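Local coordinates for conserved membrane protein (Chlamydia abortus, PDB 6GZU), which acts as a secreted effector that combines deubiquitinase and acetyltransferase activities and induces Golgi fragmentation, this piece being its CE-clan enzymatic part, at residues H34-V39 with N97-A102; F49-A54 with N167-R172; D143-V148 with A183-I188; V147-S152 with V189-K194. All blocks are in the same frame, centred on the assembly; numbering follows the deposited sequence.

How the interactions relate
Three of the four contacts build one mixed sheet. Interaction 1 pairs outermost strand 37-38 with strand 100-107; interaction 3 begins pairing strand 146-150 from the loop before the other outermost strand, 188-191, and interaction 4 continues it, with strand 134-141 between the two pairs. Interaction 1 closes along the chain before interactions 3 and 4, which share V147 and V148, open. Interaction 2 crosses all three in sequence, setting helix 51-58 against helix 159-174, which connects the last two strands. Centres lie about 13 to 18 Å apart. The R99-D143 salt bridge joins interactions 1 and 3; helix 159-174 touches interactions 3 and 4. This beta-alpha-beta unit lies in the Ulp1-type catalytic family region; interaction 1 lies near the zinc.

Interaction 1 of 4, residues H34-V39 with N97-A102; sequences HSDLFV and NFRIYA
The rings of F38, F98 and Y101 form an aromatic cluster beside the paired backbones. One face of F38 is met by Y101, whose CE2 lies over its rim; the planes are 26° apart and the rings are strongly offset, with little overlap, although F38 CD1 comes to 3.3 Å from Y101 CD2. The edge of F38 turns toward the face of F98 in a T-shaped pair with planes at 76°, and F38 CD2 reaches F98 CD2 at 3.7 Å. F38 CB adds CH-pi contacts over both neighbours, 3.8 Å from the centroid of the Y101 ring. With CG anti to the backbone N (chi1 176°), the root of the F38 ring meets Y101. The D36 carbonyl lies at the edge of F98, and its oxygen is gripped twice: R99 N donates to D36 O on a lone pair at 2.9 Å, and I100 N reaches D36 O at 3.1 Å, tilted from the plane. F38 N then binds I100 O at 2.8 Å. On the face of the sheet opposite F38 and Y101, L37 CD1 touches I100 CG2 and A102 CB. This is parallel edge-strand pairing in the central sheet, with the F38 ring also meeting H80, a ligand of the bound zinc.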
# COMPACT_ATOMS: atom_id res chain seq x y z
N HIS A 34 10.45 -9.25 6.00
CA HIS A 34 9.15 -9.59 6.59
C HIS A 34 8.41 -10.52 5.65
O HIS A 34 7.78 -10.09 4.69
CB HIS A 34 8.34 -8.30 6.81
CG HIS A 34 8.98 -7.36 7.78
ND1 HIS A 34 8.98 -7.58 9.14
CD2 HIS A 34 9.66 -6.21 7.58
CE1 HIS A 34 9.63 -6.60 9.74
NE2 HIS A 34 10.06 -5.75 8.81
N SER A 35 8.53 -11.82 5.90
CA SER A 35 7.92 -12.79 5.00
C SER A 35 6.39 -12.73 4.98
O SER A 35 5.78 -13.29 4.07
CB SER A 35 8.39 -14.20 5.33
OG SER A 35 7.97 -14.59 6.62
N ASP A 36 5.77 -12.07 5.95
CA ASP A 36 4.31 -11.92 6.03
C ASP A 36 3.79 -10.78 5.17
O ASP A 36 2.59 -10.55 5.09
CB ASP A 36 3.89 -11.60 7.47
CG ASP A 36 3.90 -12.81 8.37
OD1 ASP A 36 3.85 -13.96 7.86
OD2 ASP A 36 3.95 -12.61 9.60
N LEU A 37 4.69 -9.99 4.56
CA LEU A 37 4.25 -8.83 3.81
C LEU A 37 3.97 -9.17 2.36
O LEU A 37 4.86 -9.67 1.66
CB LEU A 37 5.36 -7.78 3.82
CG LEU A 37 5.11 -6.50 3.01
CD1 LEU A 37 3.99 -5.70 3.66
CD2 LEU A 37 6.39 -5.62 2.88
N PHE A 38 2.74 -8.89 1.93
CA PHE A 38 2.35 -8.96 0.54
C PHE A 38 2.62 -7.61 -0.14
O PHE A 38 2.14 -6.55 0.29
CB PHE A 38 0.86 -9.27 0.46
CG PHE A 38 0.31 -9.28 -0.93
CD1 PHE A 38 -0.21 -8.11 -1.50
CD2 PHE A 38 0.23 -10.46 -1.65
CE1 PHE A 38 -0.74 -8.12 -2.76
CE2 PHE A 38 -0.31 -10.47 -2.95
CZ PHE A 38 -0.77 -9.31 -3.50
N VAL A 39 3.36 -7.66 -1.24
CA VAL A 39 3.60 -6.49 -2.09
C VAL A 39 2.69 -6.59 -3.31
O VAL A 39 2.70 -7.61 -4.00
CB VAL A 39 5.04 -6.52 -2.53
CG1 VAL A 39 5.35 -5.30 -3.48
CG2 VAL A 39 5.96 -6.53 -1.28
N ASN A 97 -0.35 -16.99 1.69
CA ASN A 97 0.31 -17.05 2.99
C ASN A 97 0.76 -15.71 3.64
O ASN A 97 1.71 -15.64 4.44
CB ASN A 97 1.53 -17.97 2.85
CG ASN A 97 1.99 -18.52 4.17
OD1 ASN A 97 1.22 -18.53 5.14
ND2 ASN A 97 3.25 -18.98 4.23
N PHE A 98 0.09 -14.64 3.31
CA PHE A 98 0.53 -13.34 3.82
C PHE A 98 -0.40 -12.80 4.90
O PHE A 98 -1.58 -13.20 4.96
CB PHE A 98 0.60 -12.36 2.66
CG PHE A 98 1.62 -12.73 1.64
CD1 PHE A 98 2.96 -12.44 1.88
CD2 PHE A 98 1.27 -13.34 0.45
CE1 PHE A 98 3.93 -12.76 0.97
CE2 PHE A 98 2.27 -13.69 -0.48
CZ PHE A 98 3.59 -13.35 -0.21
N ARG A 99 0.09 -11.83 5.70
CA ARG A 99 -0.72 -11.26 6.78
C ARG A 99 -0.89 -9.76 6.72
O ARG A 99 -1.87 -9.20 7.24
CB ARG A 99 -0.09 -11.58 8.13
CG ARG A 99 0.06 -13.06 8.37
CD ARG A 99 -1.28 -13.81 8.16
NE ARG A 99 -2.25 -13.53 9.23
CZ ARG A 99 -3.51 -13.95 9.21
NH1 ARG A 99 -3.94 -14.62 8.15
NH2 ARG A 99 -4.34 -13.72 10.25
N ILE A 100 0.05 -9.07 6.08
CA ILE A 100 0.05 -7.63 6.00
C ILE A 100 0.14 -7.26 4.53
O ILE A 100 1.07 -7.74 3.82
CB ILE A 100 1.21 -7.00 6.80
CG1 ILE A 100 1.13 -7.42 8.27
CG2 ILE A 100 1.21 -5.46 6.61
CD1 ILE A 100 2.24 -6.97 9.13
N TYR A 101 -0.80 -6.44 4.06
CA TYR A 101 -0.90 -6.08 2.64
C TYR A 101 -0.76 -4.58 2.54
O TYR A 101 -1.59 -3.85 3.08
CB TYR A 101 -2.27 -6.52 2.09
CG TYR A 101 -2.43 -8.03 2.01
CD1 TYR A 101 -2.49 -8.81 3.17
CD2 TYR A 101 -2.60 -8.67 0.77
CE1 TYR A 101 -2.63 -10.21 3.07
CE2 TYR A 101 -2.77 -10.05 0.66
CZ TYR A 101 -2.77 -10.81 1.82
OH TYR A 101 -2.90 -12.19 1.74
N ALA A 102 0.27 -4.09 1.86
CA ALA A 102 0.53 -2.66 1.84
C ALA A 102 0.49 -2.07 0.44
O ALA A 102 1.30 -2.49 -0.42
CB ALA A 102 1.85 -2.33 2.53
O HOH W 1 4.66 -15.49 3.88

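Interaction 2 of 4, residues F49-A54 with N167-R172; sequences FSIERA and NSIATR
E52 and I169 bury the greatest area here, and their side chains run antiparallel past one another. The CG1-CD1 branch of I169 does the touching: I169 CG1 lies 3.8 Å from E52 CB, and I169 CD1 is equally near E52 CA, so the aliphatic root of the acid packs on the isoleucine before its chain reaches the polar end. I51, one residue earlier on helix 51-58, crosses the same side chain at about a right angle, with I51 CG1 4.1 Å from I169 CD1.

These residues join the first turn of helix 51-58 to helix 159-174, the crossover helix of the beta-alpha-beta unit whose strands are 146-150 and 188-191. Helix 159-174 falls within the Ulp1-type catalytic family region, and I51 also touches Y103 and L105 of strand 100-107.

Beyond CG the E52 chain is extended, and CG itself stands anti to the backbone N (chi1 173°). Its oxygen OE2 is held from opposite faces of the carboxylate. R172 NE makes a salt bridge to E52 OE2 at 2.8 Å, a bent bond (142° at the hydrogen) that lies in the guanidinium plane but arrives from 41° above the carboxylate. S168 OG donates to E52 OE2 at 2.7 Å from the other face, on the syn side; this applies to one of two S168 conformers, so the bond may not always be present. A water links the other carboxylate oxygen to the guanidinium, donating to E52 OE1 at 2.8 Å and accepting from R172 NH2 at 3.1 Å.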
# COMPACT_ATOMS: atom_id res chain seq x y z
N PHE A 49 -10.29 5.06 -6.02
CA PHE A 49 -11.37 4.39 -6.73
C PHE A 49 -11.07 2.92 -6.97
O PHE A 49 -12.01 2.16 -7.16
CB PHE A 49 -11.66 5.08 -8.07
CG PHE A 49 -12.14 6.48 -7.93
CD1 PHE A 49 -13.35 6.75 -7.34
CD2 PHE A 49 -11.38 7.53 -8.40
CE1 PHE A 49 -13.79 8.05 -7.20
CE2 PHE A 49 -11.83 8.83 -8.29
CZ PHE A 49 -13.05 9.10 -7.70
N SER A 50 -9.80 2.52 -6.95
CA SER A 50 -9.44 1.15 -7.31
C SER A 50 -8.92 0.33 -6.15
O SER A 50 -8.82 -0.91 -6.26
CB SER A 50 -8.43 1.13 -8.45
OG SER A 50 -7.19 1.60 -7.96
N ILE A 51 -8.65 0.96 -5.01
CA ILE A 51 -8.00 0.24 -3.90
C ILE A 51 -8.89 -0.90 -3.34
O ILE A 51 -8.36 -1.96 -3.06
CB ILE A 51 -7.53 1.24 -2.78
CG1 ILE A 51 -6.84 0.53 -1.63
CG2 ILE A 51 -8.69 2.06 -2.24
CD1 ILE A 51 -5.56 -0.24 -1.98
N GLU A 52 -10.20 -0.72 -3.22
CA GLU A 52 -11.00 -1.78 -2.63
C GLU A 52 -10.95 -3.03 -3.53
O GLU A 52 -10.79 -4.17 -3.04
CB GLU A 52 -12.44 -1.34 -2.39
CG GLU A 52 -13.33 -2.50 -1.93
CD GLU A 52 -14.73 -2.04 -1.69
OE1 GLU A 52 -15.24 -1.13 -2.40
OE2 GLU A 52 -15.37 -2.60 -0.79
N ARG A 53 -11.15 -2.83 -4.84
CA ARG A 53 -11.11 -3.97 -5.79
C ARG A 53 -9.75 -4.66 -5.73
O ARG A 53 -9.66 -5.90 -5.76
CB ARG A 53 -11.47 -3.50 -7.21
CG ARG A 53 -11.44 -4.55 -8.31
CD ARG A 53 -12.52 -5.57 -8.16
NE ARG A 53 -13.85 -4.97 -8.22
CZ ARG A 53 -14.57 -4.78 -9.33
NH1 ARG A 53 -14.08 -5.12 -10.53
NH2 ARG A 53 -15.79 -4.24 -9.24
N ALA A 54 -8.66 -3.89 -5.62
CA ALA A 54 -7.33 -4.48 -5.55
C ALA A 54 -7.15 -5.36 -4.31
O ALA A 54 -6.64 -6.51 -4.38
CB ALA A 54 -6.23 -3.40 -5.62
N ASN A 167 -13.55 2.39 4.58
CA ASN A 167 -14.60 1.81 5.42
C ASN A 167 -15.28 0.67 4.72
O ASN A 167 -15.72 -0.29 5.39
CB ASN A 167 -15.58 2.90 5.89
CG ASN A 167 -14.94 3.77 6.91
OD1 ASN A 167 -14.39 4.88 6.59
ND2 ASN A 167 -14.93 3.31 8.13
N SER A 168 -15.33 0.71 3.39
CA SER A 168 -15.92 -0.41 2.69
C SER A 168 -14.97 -1.62 2.78
O SER A 168 -15.42 -2.76 3.03
CB SER A 168 -16.21 -0.01 1.26
OG SER A 168 -16.98 -0.98 0.62
N ILE A 169 -13.67 -1.42 2.61
CA ILE A 169 -12.72 -2.51 2.82
C ILE A 169 -12.88 -3.04 4.24
O ILE A 169 -12.92 -4.26 4.45
CB ILE A 169 -11.27 -1.98 2.62
CG1 ILE A 169 -11.06 -1.66 1.13
CG2 ILE A 169 -10.23 -3.01 3.14
CD1 ILE A 169 -9.80 -0.79 0.89
N ALA A 170 -12.91 -2.15 5.24
CA ALA A 170 -12.96 -2.63 6.64
C ALA A 170 -14.19 -3.47 6.87
O ALA A 170 -14.14 -4.50 7.59
CB ALA A 170 -12.98 -1.45 7.59
N THR A 171 -15.34 -3.03 6.32
CA THR A 171 -16.61 -3.73 6.52
C THR A 171 -16.58 -5.08 5.81
O THR A 171 -16.97 -6.12 6.39
CB THR A 171 -17.74 -2.88 6.01
OG1 THR A 171 -17.80 -1.71 6.84
CG2 THR A 171 -19.11 -3.64 6.11
N ARG A 172 -16.15 -5.12 4.54
CA ARG A 172 -16.11 -6.38 3.82
C ARG A 172 -15.15 -7.40 4.40
O ARG A 172 -15.47 -8.61 4.44
CB ARG A 172 -15.80 -6.17 2.34
CG ARG A 172 -16.90 -5.31 1.63
CD ARG A 172 -16.67 -5.43 0.12
NE ARG A 172 -17.44 -4.45 -0.63
CZ ARG A 172 -18.71 -4.64 -0.92
NH1 ARG A 172 -19.28 -5.77 -0.53
NH2 ARG A 172 -19.40 -3.76 -1.63
O HOH W 2 -17.96 -1.24 -2.79

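Interaction 3 of 4, residues D143-V148 with A183-I188; sequences DRREVV and ALSPFI
R145 sets its own alpha carbon on the ring of F187: CA lies 3.5 Å from the ring centroid and only 5° off the normal, a CH-pi contact squarely over the face. R145 itself has left-handed backbone angles (phi 52°, psi 56°), as the first residue of a G1 beta bulge in which R145 and E146 both face N141. The side chain then crosses F187 at about a right angle, and F187 CD1 lies over the centre of the guanidinium face, the two planes being steeply inclined. At the edge of that group R145 NH2 donates to S185 O at 2.7 Å and also binds Y177 O, so two carbonyls share this one nitrogen. The bond from NH1 to S185 OG is weak; that hydroxyl has D179 as its stronger partner. Parallel pairing begins here: I188 N binds R145 O at 3.0 Å, V147 N binds I188 O at 2.8 Å, and E146 CB packs 3.5 Å from I188 CG2. F187 also touches A170 and L173 of helix 159-174, V147 meets L166 and I169 of the same helix, and strand 134-141 flanks strand 146-150 on its other side.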
# COMPACT_ATOMS: atom_id res chain seq x y z
N ASP A 143 -4.02 -9.80 10.97
CA ASP A 143 -3.83 -10.27 12.34
C ASP A 143 -4.44 -9.28 13.33
O ASP A 143 -5.07 -9.67 14.32
CB ASP A 143 -2.34 -10.46 12.66
CG ASP A 143 -1.77 -11.74 12.06
OD1 ASP A 143 -2.43 -12.81 12.11
OD2 ASP A 143 -0.63 -11.67 11.56
N ARG A 144 -4.31 -7.99 13.01
CA ARG A 144 -4.79 -6.93 13.91
C ARG A 144 -6.18 -6.44 13.54
O ARG A 144 -6.78 -5.64 14.29
CB ARG A 144 -3.79 -5.75 13.96
CG ARG A 144 -2.53 -6.10 14.75
CD ARG A 144 -1.46 -5.08 14.58
NE ARG A 144 -1.83 -3.79 15.14
CZ ARG A 144 -1.54 -3.37 16.37
NH1 ARG A 144 -0.93 -4.17 17.24
NH2 ARG A 144 -1.87 -2.14 16.74
N ARG A 145 -6.73 -6.96 12.45
CA ARG A 145 -8.08 -6.58 11.94
C ARG A 145 -8.15 -5.05 11.83
O ARG A 145 -9.06 -4.38 12.41
CB ARG A 145 -9.21 -7.12 12.80
CG ARG A 145 -9.17 -8.63 12.86
CD ARG A 145 -10.42 -9.15 13.62
NE ARG A 145 -11.62 -9.23 12.81
CZ ARG A 145 -12.65 -8.41 12.88
NH1 ARG A 145 -12.59 -7.29 13.63
NH2 ARG A 145 -13.73 -8.66 12.14
N GLU A 146 -7.20 -4.50 11.08
CA GLU A 146 -7.17 -3.05 10.92
C GLU A 146 -6.84 -2.69 9.49
O GLU A 146 -6.12 -3.41 8.78
CB GLU A 146 -6.15 -2.41 11.89
CG GLU A 146 -4.70 -2.77 11.64
CD GLU A 146 -3.72 -2.30 12.74
OE1 GLU A 146 -4.16 -2.07 13.88
OE2 GLU A 146 -2.49 -2.10 12.47
N VAL A 147 -7.35 -1.52 9.11
CA VAL A 147 -6.99 -0.85 7.86
C VAL A 147 -6.34 0.45 8.25
O VAL A 147 -6.98 1.32 8.86
CB VAL A 147 -8.26 -0.61 6.96
CG1 VAL A 147 -7.87 0.09 5.63
CG2 VAL A 147 -9.02 -1.92 6.70
N VAL A 148 -5.03 0.55 7.98
CA VAL A 148 -4.27 1.73 8.32
C VAL A 148 -4.04 2.60 7.09
O VAL A 148 -3.60 2.10 6.05
CB VAL A 148 -2.89 1.32 8.93
CG1 VAL A 148 -2.01 2.57 9.21
CG2 VAL A 148 -3.16 0.53 10.22
N ALA A 183 -17.89 -12.28 16.23
CA ALA A 183 -18.71 -11.37 15.45
C ALA A 183 -18.01 -10.97 14.16
O ALA A 183 -16.78 -11.09 14.03
CB ALA A 183 -19.06 -10.11 16.27
N LEU A 184 -18.78 -10.52 13.18
CA LEU A 184 -18.24 -10.05 11.92
C LEU A 184 -18.12 -8.53 11.87
O LEU A 184 -18.58 -7.88 10.91
CB LEU A 184 -19.13 -10.57 10.79
CG LEU A 184 -19.24 -12.09 10.87
CD1 LEU A 184 -20.11 -12.59 9.72
CD2 LEU A 184 -17.83 -12.70 10.79
N SER A 185 -17.51 -7.98 12.90
CA SER A 185 -17.39 -6.52 13.05
C SER A 185 -16.42 -5.94 12.02
O SER A 185 -15.44 -6.59 11.65
CB SER A 185 -16.88 -6.22 14.46
OG SER A 185 -15.61 -6.81 14.71
N PRO A 186 -16.63 -4.69 11.59
CA PRO A 186 -15.66 -4.11 10.66
C PRO A 186 -14.26 -4.06 11.25
O PRO A 186 -14.11 -3.87 12.46
CB PRO A 186 -16.19 -2.69 10.47
CG PRO A 186 -17.66 -2.81 10.66
CD PRO A 186 -17.81 -3.83 11.75
N PHE A 187 -13.24 -4.21 10.41
CA PHE A 187 -11.89 -3.90 10.86
C PHE A 187 -11.87 -2.44 11.33
O PHE A 187 -12.64 -1.57 10.84
CB PHE A 187 -10.89 -4.02 9.69
CG PHE A 187 -10.48 -5.42 9.36
CD1 PHE A 187 -11.20 -6.53 9.77
CD2 PHE A 187 -9.31 -5.63 8.65
CE1 PHE A 187 -10.77 -7.80 9.43
CE2 PHE A 187 -8.89 -6.89 8.31
CZ PHE A 187 -9.61 -7.99 8.73
N ILE A 188 -10.97 -2.12 12.27
CA ILE A 188 -10.82 -0.71 12.66
C ILE A 188 -10.08 0.05 11.58
O ILE A 188 -9.13 -0.49 11.01
CB ILE A 188 -10.12 -0.60 14.01
CG1 ILE A 188 -10.10 0.84 14.49
CG2 ILE A 188 -8.69 -1.16 13.94
CD1 ILE A 188 -9.65 0.96 15.92

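Interaction 4 of 4, residues V147-S152 with V189-K194; sequences VVFFDS and VKKVIK
V147 and F149 bond to K190 and V192 through the backbone, zipping strand 146-150 to strand 188-191 in parallel. K190 is used through both its backbone polar atoms: K190 N donates to V147 O at 2.9 Å, and K190 O accepts from F149 N at 2.8 Å. V192 N follows, reaching F149 O at 3.1 Å. Beyond this point the chains separate and a water enters; it donates to F149 O at 2.7 Å and accepts from D151 N and, at 3.0 Å, from I193 N. F149 O therefore has two donors.

Apolar contacts lie on both faces. With V147 and V189, F149 faces helix 159-174, and F149 CD2 meets the K191 methylene CE at 3.7 Å; the K191 chain bends at chi3 (76°), and its amine ends in a salt bridge to D163. On the other face the F150 ring crosses I193, with F150 CE2 3.6 Å from I193 CD1, and stacks on F211 of helix 204-217. I193 CB also lies close against D151 O, at 3.2 Å.

A strand pair bonded directly, backbone to backbone, thus gives way to a water-bridged end, just where D151 leaves to bind H134 through OD1; with C204, this is consistent with a Cys-His-Asp triad like that of CE-clan proteases.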
# COMPACT_ATOMS: atom_id res chain seq x y z
N VAL A 147 -7.35 -1.52 9.11
CA VAL A 147 -6.99 -0.85 7.86
C VAL A 147 -6.34 0.45 8.25
O VAL A 147 -6.98 1.32 8.86
CB VAL A 147 -8.26 -0.61 6.96
CG1 VAL A 147 -7.87 0.09 5.63
CG2 VAL A 147 -9.02 -1.92 6.70
N VAL A 148 -5.03 0.55 7.98
CA VAL A 148 -4.27 1.73 8.32
C VAL A 148 -4.04 2.60 7.09
O VAL A 148 -3.60 2.10 6.05
CB VAL A 148 -2.89 1.32 8.93
CG1 VAL A 148 -2.01 2.57 9.21
CG2 VAL A 148 -3.16 0.53 10.22
N PHE A 149 -4.35 3.88 7.20
CA PHE A 149 -4.12 4.81 6.11
C PHE A 149 -3.07 5.83 6.52
O PHE A 149 -3.23 6.55 7.54
CB PHE A 149 -5.44 5.55 5.79
CG PHE A 149 -5.28 6.64 4.78
CD1 PHE A 149 -4.92 6.35 3.47
CD2 PHE A 149 -5.50 7.95 5.13
CE1 PHE A 149 -4.80 7.36 2.52
CE2 PHE A 149 -5.39 8.95 4.19
CZ PHE A 149 -5.02 8.66 2.91
N PHE A 150 -2.00 5.90 5.73
CA PHE A 150 -0.93 6.86 5.97
C PHE A 150 -0.83 7.89 4.87
O PHE A 150 -0.68 7.55 3.71
CB PHE A 150 0.42 6.12 6.09
CG PHE A 150 1.60 7.04 6.24
CD1 PHE A 150 2.21 7.60 5.12
CD2 PHE A 150 2.10 7.38 7.51
CE1 PHE A 150 3.28 8.48 5.26
CE2 PHE A 150 3.18 8.27 7.64
CZ PHE A 150 3.76 8.78 6.52
N ASP A 151 -0.95 9.17 5.25
CA ASP A 151 -0.77 10.31 4.36
C ASP A 151 0.12 11.28 5.10
O ASP A 151 -0.29 11.83 6.14
CB ASP A 151 -2.13 10.94 4.10
CG ASP A 151 -2.03 12.20 3.27
OD1 ASP A 151 -0.93 12.54 2.78
OD2 ASP A 151 -3.06 12.86 3.12
N SER A 152 1.34 11.49 4.59
CA SER A 152 2.27 12.42 5.22
C SER A 152 1.76 13.85 5.22
O SER A 152 2.28 14.67 5.99
CB SER A 152 3.67 12.35 4.58
OG SER A 152 3.61 12.37 3.14
N VAL A 189 -10.52 1.27 11.26
CA VAL A 189 -9.81 2.16 10.35
C VAL A 189 -9.00 3.15 11.17
O VAL A 189 -9.53 3.89 12.02
CB VAL A 189 -10.80 2.92 9.41
CG1 VAL A 189 -10.05 3.97 8.51
CG2 VAL A 189 -11.60 1.92 8.55
N LYS A 190 -7.71 3.25 10.85
CA LYS A 190 -6.82 4.19 11.55
C LYS A 190 -6.16 5.12 10.51
O LYS A 190 -5.32 4.67 9.73
CB LYS A 190 -5.70 3.41 12.28
CG LYS A 190 -6.20 2.44 13.38
CD LYS A 190 -5.04 1.68 14.04
CE LYS A 190 -5.57 0.88 15.23
NZ LYS A 190 -4.51 -0.03 15.84
N LYS A 191 -6.55 6.38 10.49
CA LYS A 191 -5.91 7.37 9.63
C LYS A 191 -4.87 8.00 10.55
O LYS A 191 -5.16 8.94 11.31
CB LYS A 191 -6.95 8.37 9.12
CG LYS A 191 -8.04 7.65 8.23
CD LYS A 191 -9.08 8.65 7.69
CE LYS A 191 -8.56 9.52 6.52
NZ LYS A 191 -9.57 10.57 6.13
N VAL A 192 -3.62 7.52 10.47
CA VAL A 192 -2.68 7.69 11.59
C VAL A 192 -2.03 9.06 11.67
O VAL A 192 -1.62 9.47 12.76
CB VAL A 192 -1.57 6.62 11.58
CG1 VAL A 192 -2.21 5.25 11.91
CG2 VAL A 192 -0.82 6.60 10.24
N ILE A 193 -1.93 9.80 10.56
CA ILE A 193 -1.30 11.14 10.58
C ILE A 193 -2.40 12.19 10.73
O ILE A 193 -3.25 12.37 9.83
CB ILE A 193 -0.52 11.38 9.27
CG1 ILE A 193 0.48 10.26 9.05
CG2 ILE A 193 0.16 12.75 9.26
CD1 ILE A 193 1.36 10.00 10.27
N LYS A 194 -2.39 12.90 11.86
CA LYS A 194 -3.41 13.91 12.10
C LYS A 194 -2.89 15.29 11.76
O LYS A 194 -3.69 16.18 11.47
CB LYS A 194 -3.91 13.88 13.54
CG LYS A 194 -4.42 12.54 14.03
CD LYS A 194 -5.29 11.76 13.00
CE LYS A 194 -6.59 12.45 12.53
NZ LYS A 194 -7.54 11.46 11.83
O HOH W 3 -2.69 9.17 7.78